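Local coordinates for salicylate carboxymethyltransferase (Clarkia breweri, PDB 1M6E), which catalyses the transfer of a methyl group from S-adenosyl-L-methionine to the carboxyl group of salicylic acid, producing the volatile ester methyl salicylate, at residues 16-21 against 306-311; 233-239 against 327-331. All blocks are in the same frame, centred on the assembly; numbering follows the deposited sequence.

Contact 1: residues 16-21 against 306-311; sequences NSYAMN and RCMRAV. With SAH (S-adenosyl-L-homocysteine), chain C; SAL (2-hydroxybenzoic acid), chain D.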
loop_
_atom_site.group_PDB
_atom_site.type_symbol
_atom_site.label_atom_id
_atom_site.label_comp_id
_atom_site.label_asym_id
_atom_site.label_seq_id
_atom_site.Cartn_x
_atom_site.Cartn_y
_atom_site.Cartn_z
ATOM N N ASN A 16 11.028 -3.364 -18.076
ATOM C CA ASN A 16 10.322 -4.087 -19.128
ATOM C C ASN A 16 9.665 -5.320 -18.543
ATOM O O ASN A 16 10.270 -6.394 -18.453
ATOM C CB ASN A 16 11.297 -4.478 -20.213
ATOM C CG ASN A 16 12.512 -3.623 -20.173
ATOM O OD1 ASN A 16 12.429 -2.445 -19.809
ATOM N ND2 ASN A 16 13.658 -4.190 -20.526
ATOM N N SER A 17 8.424 -5.093 -18.116
ATOM C CA SER A 17 7.507 -6.052 -17.530
ATOM C C SER A 17 6.486 -5.262 -16.747
ATOM O O SER A 17 6.838 -4.312 -16.018
ATOM C CB SER A 17 8.229 -7.071 -16.670
ATOM O OG SER A 17 8.908 -7.988 -17.521
ATOM N N TYR A 18 5.238 -5.658 -17.029
ATOM C CA TYR A 18 3.928 -5.182 -16.549
ATOM C C TYR A 18 3.844 -3.752 -16.104
ATOM O O TYR A 18 3.868 -3.431 -14.898
ATOM C CB TYR A 18 3.372 -6.082 -15.439
ATOM C CG TYR A 18 1.860 -6.065 -15.499
ATOM C CD1 TYR A 18 1.155 -7.097 -16.105
ATOM C CD2 TYR A 18 1.146 -4.934 -15.139
ATOM C CE1 TYR A 18 -0.210 -6.991 -16.368
ATOM C CE2 TYR A 18 -0.210 -4.829 -15.404
ATOM C CZ TYR A 18 -0.867 -5.855 -16.023
ATOM O OH TYR A 18 -2.178 -5.721 -16.346
ATOM N N ALA A 19 3.712 -2.889 -17.087
ATOM C CA ALA A 19 3.692 -1.442 -16.892
ATOM C C ALA A 19 4.154 -1.170 -18.287
ATOM O O ALA A 19 3.520 -0.446 -19.061
ATOM C CB ALA A 19 4.765 -0.981 -15.900
ATOM N N MET A 20 5.252 -1.822 -18.626
ATOM C CA MET A 20 5.785 -1.695 -19.953
ATOM C C MET A 20 5.236 -2.796 -20.884
ATOM O O MET A 20 5.611 -2.865 -22.040
ATOM C CB MET A 20 7.313 -1.740 -19.870
ATOM C CG MET A 20 7.912 -0.629 -19.018
ATOM S SD MET A 20 7.219 0.972 -19.456
ATOM C CE MET A 20 7.694 1.096 -21.210
ATOM N N ASN A 21 4.336 -3.643 -20.389
ATOM C CA ASN A 21 3.786 -4.743 -21.203
ATOM C C ASN A 21 2.301 -5.058 -20.991
ATOM O O ASN A 21 1.886 -6.221 -21.074
ATOM C CB ASN A 21 4.599 -6.022 -20.964
ATOM C CG ASN A 21 6.036 -5.879 -21.388
ATOM O OD1 ASN A 21 6.350 -5.944 -22.562
ATOM N ND2 ASN A 21 6.917 -5.664 -20.433
ATOM N N ARG A 306 6.206 -10.895 -24.097
ATOM C CA ARG A 306 6.598 -10.045 -22.957
ATOM C C ARG A 306 5.386 -9.799 -22.050
ATOM O O ARG A 306 5.528 -9.632 -20.835
ATOM C CB ARG A 306 7.160 -8.702 -23.438
ATOM C CG ARG A 306 8.546 -8.773 -24.038
ATOM C CD ARG A 306 8.886 -7.572 -24.903
ATOM N NE ARG A 306 8.935 -6.327 -24.138
ATOM C CZ ARG A 306 9.418 -5.171 -24.596
ATOM N NH1 ARG A 306 9.903 -5.089 -25.835
ATOM N NH2 ARG A 306 9.429 -4.096 -23.806
ATOM N N CYS A 307 4.202 -9.767 -22.655
ATOM C CA CYS A 307 2.969 -9.588 -21.919
ATOM C C CYS A 307 2.700 -10.881 -21.136
ATOM O O CYS A 307 2.479 -10.869 -19.929
ATOM C CB CYS A 307 1.821 -9.328 -22.877
ATOM S SG CYS A 307 0.216 -9.540 -22.105
ATOM N N MET A 308 2.717 -12.008 -21.831
ATOM C CA MET A 308 2.482 -13.286 -21.186
ATOM C C MET A 308 3.648 -13.639 -20.276
ATOM O O MET A 308 3.581 -14.612 -19.523
ATOM C CB MET A 308 2.254 -14.367 -22.244
ATOM C CG MET A 308 0.842 -14.352 -22.786
ATOM S SD MET A 308 -0.343 -14.650 -21.440
ATOM C CE MET A 308 0.216 -16.286 -20.808
ATOM N N ARG A 309 4.714 -12.846 -20.347
ATOM C CA ARG A 309 5.878 -13.070 -19.489
ATOM C C ARG A 309 5.712 -12.273 -18.192
ATOM O O ARG A 309 5.978 -12.773 -17.111
ATOM C CB ARG A 309 7.177 -12.626 -20.151
ATOM C CG ARG A 309 8.374 -12.852 -19.243
ATOM C CD ARG A 309 9.417 -11.749 -19.328
ATOM N NE ARG A 309 10.683 -12.111 -18.680
ATOM C CZ ARG A 309 11.549 -12.998 -19.162
ATOM N NH1 ARG A 309 11.288 -13.622 -20.300
ATOM N NH2 ARG A 309 12.683 -13.260 -18.517
ATOM N N ALA A 310 5.300 -11.020 -18.320
ATOM C CA ALA A 310 5.062 -10.185 -17.172
ATOM C C ALA A 310 3.852 -10.754 -16.428
ATOM O O ALA A 310 3.650 -10.497 -15.248
ATOM C CB ALA A 310 4.764 -8.823 -17.619
ATOM N N VAL A 311 3.068 -11.565 -17.112
ATOM C CA VAL A 311 1.864 -12.144 -16.526
ATOM C C VAL A 311 2.104 -13.496 -15.834
ATOM O O VAL A 311 1.448 -13.810 -14.837
ATOM C CB VAL A 311 0.766 -12.304 -17.650
ATOM C CG1 VAL A 311 -0.398 -13.125 -17.170
ATOM C CG2 VAL A 311 0.302 -10.935 -18.120
HETATM N N SAH C . -6.633 -4.594 -13.837
HETATM C CA SAH C . -5.393 -4.399 -14.722
HETATM C CB SAH C . -4.429 -5.600 -14.724
HETATM C CG SAH C . -4.789 -6.737 -13.864
HETATM S SD SAH C . -3.705 -8.208 -13.857
HETATM C C SAH C . -5.712 -4.192 -16.202
HETATM O O SAH C . -6.914 -4.210 -16.602
HETATM O OXT SAH C . -4.656 -4.009 -16.942
HETATM C "C5'" SAH C . -4.605 -9.075 -12.617
HETATM C "C4'" SAH C . -4.233 -8.800 -11.092
HETATM O "O4'" SAH C . -5.207 -9.658 -10.416
HETATM C "C3'" SAH C . -2.858 -9.435 -10.659
HETATM O "O3'" SAH C . -1.866 -8.344 -10.212
HETATM C "C2'" SAH C . -3.168 -10.280 -9.506
HETATM O "O2'" SAH C . -2.325 -10.343 -8.404
HETATM C "C1'" SAH C . -4.712 -9.922 -9.256
HETATM N N9 SAH C . -5.390 -11.003 -8.577
HETATM C C8 SAH C . -5.459 -12.350 -8.862
HETATM N N7 SAH C . -6.147 -13.039 -7.999
HETATM C C5 SAH C . -6.553 -12.081 -7.100
HETATM C C6 SAH C . -7.323 -12.148 -5.917
HETATM N N6 SAH C . -7.801 -13.315 -5.486
HETATM N N1 SAH C . -7.592 -10.997 -5.187
HETATM C C2 SAH C . -7.086 -9.807 -5.645
HETATM N N3 SAH C . -6.329 -9.637 -6.765
HETATM C C4 SAH C . -6.099 -10.821 -7.447
HETATM C "C1'" SAL D . -3.760 -11.830 -17.355
HETATM O "O1'" SAL D . -3.638 -10.602 -17.487
HETATM O "O2'" SAL D . -3.863 -12.303 -16.099
HETATM C C1 SAL D . -3.778 -12.705 -18.595
HETATM C C2 SAL D . -3.905 -14.168 -18.571
HETATM C C3 SAL D . -3.910 -14.868 -19.799
HETATM C C4 SAL D . -3.795 -14.238 -21.064
HETATM C C5 SAL D . -3.670 -12.840 -21.148
HETATM C C6 SAL D . -3.660 -12.037 -19.855
HETATM O O2 SAL D . -4.024 -14.933 -17.443
#

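Contact 2: residues 233-239 against 327-331; sequences LNQMVSE and DVFHR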
loop_
_atom_site.group_PDB
_atom_site.type_symbol
_atom_site.label_atom_id
_atom_site.label_comp_id
_atom_site.label_asym_id
_atom_site.label_seq_id
_atom_site.Cartn_x
_atom_site.Cartn_y
_atom_site.Cartn_z
ATOM N N LEU A 233 7.132 -25.812 -23.261
ATOM C CA LEU A 233 7.702 -26.577 -22.171
ATOM C C LEU A 233 7.933 -28.052 -22.511
ATOM O O LEU A 233 9.034 -28.555 -22.299
ATOM C CB LEU A 233 6.808 -26.460 -20.934
ATOM C CG LEU A 233 6.736 -25.106 -20.229
ATOM C CD1 LEU A 233 5.733 -25.197 -19.090
ATOM C CD2 LEU A 233 8.098 -24.720 -19.708
ATOM N N ASN A 234 6.911 -28.735 -23.040
ATOM C CA ASN A 234 6.993 -30.166 -23.393
ATOM C C ASN A 234 8.163 -30.525 -24.299
ATOM O O ASN A 234 8.612 -31.676 -24.338
ATOM C CB ASN A 234 5.692 -30.650 -24.049
ATOM C CG ASN A 234 4.533 -30.813 -23.046
ATOM O OD1 ASN A 234 4.685 -31.414 -21.975
ATOM N ND2 ASN A 234 3.363 -30.292 -23.409
ATOM N N GLN A 235 8.651 -29.534 -25.029
ATOM C CA GLN A 235 9.777 -29.724 -25.929
ATOM C C GLN A 235 11.065 -29.679 -25.117
ATOM O O GLN A 235 12.065 -30.310 -25.466
ATOM C CB GLN A 235 9.794 -28.606 -26.961
ATOM C CG GLN A 235 11.111 -28.481 -27.683
ATOM C CD GLN A 235 11.151 -29.329 -28.911
ATOM O OE1 GLN A 235 12.228 -29.602 -29.454
ATOM N NE2 GLN A 235 9.970 -29.749 -29.379
ATOM N N MET A 236 11.026 -28.907 -24.039
ATOM C CA MET A 236 12.159 -28.745 -23.143
ATOM C C MET A 236 12.214 -29.916 -22.168
ATOM O O MET A 236 13.292 -30.304 -21.703
ATOM C CB MET A 236 12.037 -27.438 -22.371
ATOM C CG MET A 236 12.089 -26.201 -23.227
ATOM S SD MET A 236 12.563 -24.844 -22.198
ATOM C CE MET A 236 11.158 -24.832 -21.092
ATOM N N VAL A 237 11.051 -30.467 -21.834
ATOM C CA VAL A 237 11.040 -31.612 -20.949
ATOM C C VAL A 237 11.691 -32.709 -21.762
ATOM O O VAL A 237 12.506 -33.471 -21.256
ATOM C CB VAL A 237 9.623 -32.065 -20.575
ATOM C CG1 VAL A 237 9.690 -33.473 -19.996
ATOM C CG2 VAL A 237 8.979 -31.074 -19.571
ATOM N N SER A 238 11.322 -32.777 -23.036
ATOM C CA SER A 238 11.884 -33.767 -23.926
ATOM C C SER A 238 13.374 -33.538 -24.127
ATOM O O SER A 238 14.181 -34.442 -23.906
ATOM C CB SER A 238 11.225 -33.692 -25.275
ATOM O OG SER A 238 12.227 -33.935 -26.254
ATOM N N GLU A 239 13.732 -32.336 -24.569
ATOM C CA GLU A 239 15.132 -32.006 -24.797
ATOM C C GLU A 239 16.024 -32.256 -23.585
ATOM O O GLU A 239 17.217 -31.950 -23.636
ATOM C CB GLU A 239 15.284 -30.551 -25.255
ATOM C CG GLU A 239 14.803 -30.283 -26.687
ATOM C CD GLU A 239 15.032 -28.836 -27.166
ATOM O OE1 GLU A 239 16.070 -28.229 -26.812
ATOM O OE2 GLU A 239 14.179 -28.317 -27.919
ATOM N N ASP A 327 15.052 -19.293 -21.406
ATOM C CA ASP A 327 14.771 -20.244 -22.484
ATOM C C ASP A 327 13.320 -20.515 -22.803
ATOM O O ASP A 327 12.964 -20.602 -23.971
ATOM C CB ASP A 327 15.457 -21.584 -22.203
ATOM C CG ASP A 327 16.976 -21.487 -22.271
ATOM O OD1 ASP A 327 17.500 -21.300 -23.394
ATOM O OD2 ASP A 327 17.643 -21.587 -21.206
ATOM N N VAL A 328 12.476 -20.674 -21.791
ATOM C CA VAL A 328 11.078 -20.947 -22.085
ATOM C C VAL A 328 10.385 -19.768 -22.751
ATOM O O VAL A 328 9.388 -19.940 -23.417
ATOM C CB VAL A 328 10.296 -21.391 -20.819
ATOM C CG1 VAL A 328 10.625 -20.509 -19.687
ATOM C CG2 VAL A 328 8.792 -21.354 -21.063
ATOM N N PHE A 329 10.900 -18.560 -22.624
ATOM C CA PHE A 329 10.173 -17.489 -23.265
ATOM C C PHE A 329 10.711 -17.204 -24.628
ATOM O O PHE A 329 10.027 -16.614 -25.453
ATOM C CB PHE A 329 10.155 -16.241 -22.393
ATOM C CG PHE A 329 9.100 -16.285 -21.335
ATOM C CD1 PHE A 329 9.439 -16.508 -20.004
ATOM C CD2 PHE A 329 7.755 -16.189 -21.688
ATOM C CE1 PHE A 329 8.452 -16.645 -19.031
ATOM C CE2 PHE A 329 6.758 -16.322 -20.734
ATOM C CZ PHE A 329 7.109 -16.555 -19.392
ATOM N N HIS A 330 11.943 -17.633 -24.868
ATOM C CA HIS A 330 12.571 -17.482 -26.179
ATOM C C HIS A 330 11.774 -18.385 -27.131
ATOM O O HIS A 330 11.409 -17.984 -28.228
ATOM C CB HIS A 330 14.014 -17.955 -26.084
ATOM C CG HIS A 330 14.673 -18.186 -27.401
ATOM N ND1 HIS A 330 15.203 -17.165 -28.158
ATOM C CD2 HIS A 330 14.948 -19.333 -28.067
ATOM C CE1 HIS A 330 15.784 -17.674 -29.231
ATOM N NE2 HIS A 330 15.642 -18.988 -29.200
ATOM N N ARG A 331 11.476 -19.598 -26.663
ATOM C CA ARG A 331 10.737 -20.604 -27.427
ATOM C C ARG A 331 9.279 -20.258 -27.548
ATOM O O ARG A 331 8.707 -20.271 -28.637
ATOM C CB ARG A 331 10.863 -21.969 -26.757
ATOM C CG ARG A 331 12.296 -22.338 -26.461
ATOM C CD ARG A 331 12.442 -23.806 -26.174
ATOM N NE ARG A 331 13.849 -24.163 -26.044
ATOM C CZ ARG A 331 14.313 -25.404 -26.139
ATOM N NH1 ARG A 331 13.482 -26.414 -26.368
ATOM N NH2 ARG A 331 15.608 -25.636 -26.005
#

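Contact 1: residues 16-21 against 306-311
Asn21 and Arg306 carry much of this contact, in which the loop 16-21 lies against helix 303-320. The Asn21 side chain is directed at the helix and sits over its backbone, CB lying 3.7 Å from Arg306 O. With CG beside its own backbone N (chi1 -63°), the amide is held against the root of the Arg306 side chain. That arginine crosses it at about a right angle, bends at chi3 (64°), and brings NE to within 3.1 Å of Asn21 OD1. The hydrogen bond is weak, since the N-H points well off the acceptor, and the amide and guanidinium planes are far from coplanar. Further out, Arg306 NH2 passes alongside Asn16 CB.

One turn on, Ala310 presents its methyl group to the chain at Ser17 and Tyr18. Its CB is 3.9 Å from Ser17 CA and 3.8 Å from Tyr18 CB, and it approaches the Tyr18 ring at the edge, near the ring plane. The loop also reaches Cys307, whose CB lies 3.6 Å from Asn21 O.

Beyond the loop the same helix lines the salicylate pocket: Met308 SD lies 3.5 Å from C4 of the bound acid, and Val311 CG1 touches its carboxyl end. Tyr18, a binding residue for S-adenosyl-L-methionine, turns its hydroxyl toward the carboxylate of S-adenosyl-L-homocysteine, although the exact place of that hydroxyl is doubtful. Gln25 of helix 23-31 touches both Tyr18 and Cys307. With a single weak hydrogen bond across the segments and otherwise van der Waals contacts, some of them onto backbone N and O atoms, the chemistry suggests that close fit, more than charge, places the cofactor-binding loop against the helix bordering the substrate.

Contact 2: residues 233-239 against 327-331
Arg331 NH2 donates a hydrogen bond to Glu239 OE1 at 2.8 Å, with an N-H...O angle of 154°, and so forms the sounder half of a two-pronged salt bridge. OE1 lies close to the guanidinium plane, whereas the donor stands above the carboxylate plane, 41° out of it. The second prong, from Arg331 NH1 to Glu239 OE2, is weak because its N-H points poorly at the acceptor. The two side chains come from opposite directions, each extended: Glu239 reaches back from the end of helix 227-238, and the arginine runs straight from CG to NE.

Met236 lies over one face of that guanidinium. Its CG is 3.4 Å from Arg331 NH1, and SD sits above the plane, offset toward the rim. Charge pairing at the edge and apolar cover over a face therefore act on the same group. A bend at chi3 then turns the methionine methyl inward, where CE meets Val328 CB at 3.6 Å, the two side chains crossing at about a right angle. Leu233 completes the apolar patch: its CB bond points off from the other helix, yet its CD2 swings back to lie 3.7 Å from Val328 CG2. Leu233 also touches Asp248, which probably belongs to a magnesium-binding site.

The axes of helix segments 233-238 and 327-331 approach to 10.3 Å at 126° between their directions. Meeting through side chains, with buried Leu233, Met236 and Val328 on the inside and an ion pair at the exposed margin, helices 227-238 and 322-341 form an inclined pair in the helical part that, as in the SABATH family, caps the Rossmann-like methyltransferase core.

How the contacts relate
Along the chain the segments come in the order 16-21, 233-239, 306-311 and 327-331, so the two contacts cross instead of nesting. Contact 1 closes a loop of 284 intervening residues, and contact 2 a shorter one of 87. The consecutive helices 303-320 and 322-341 link them: contact 1 brings the N-terminal loop before helix 23-31 to the first, contact 2 brings helix 227-238 to the second, and their centres lie about 20 Å apart. They meet directly: Phe329 CD1 packs 3.4 Å from Arg309 NH1. Contact 1 borders the ligand sites, whereas contact 2 lies farther from the centre of the chain.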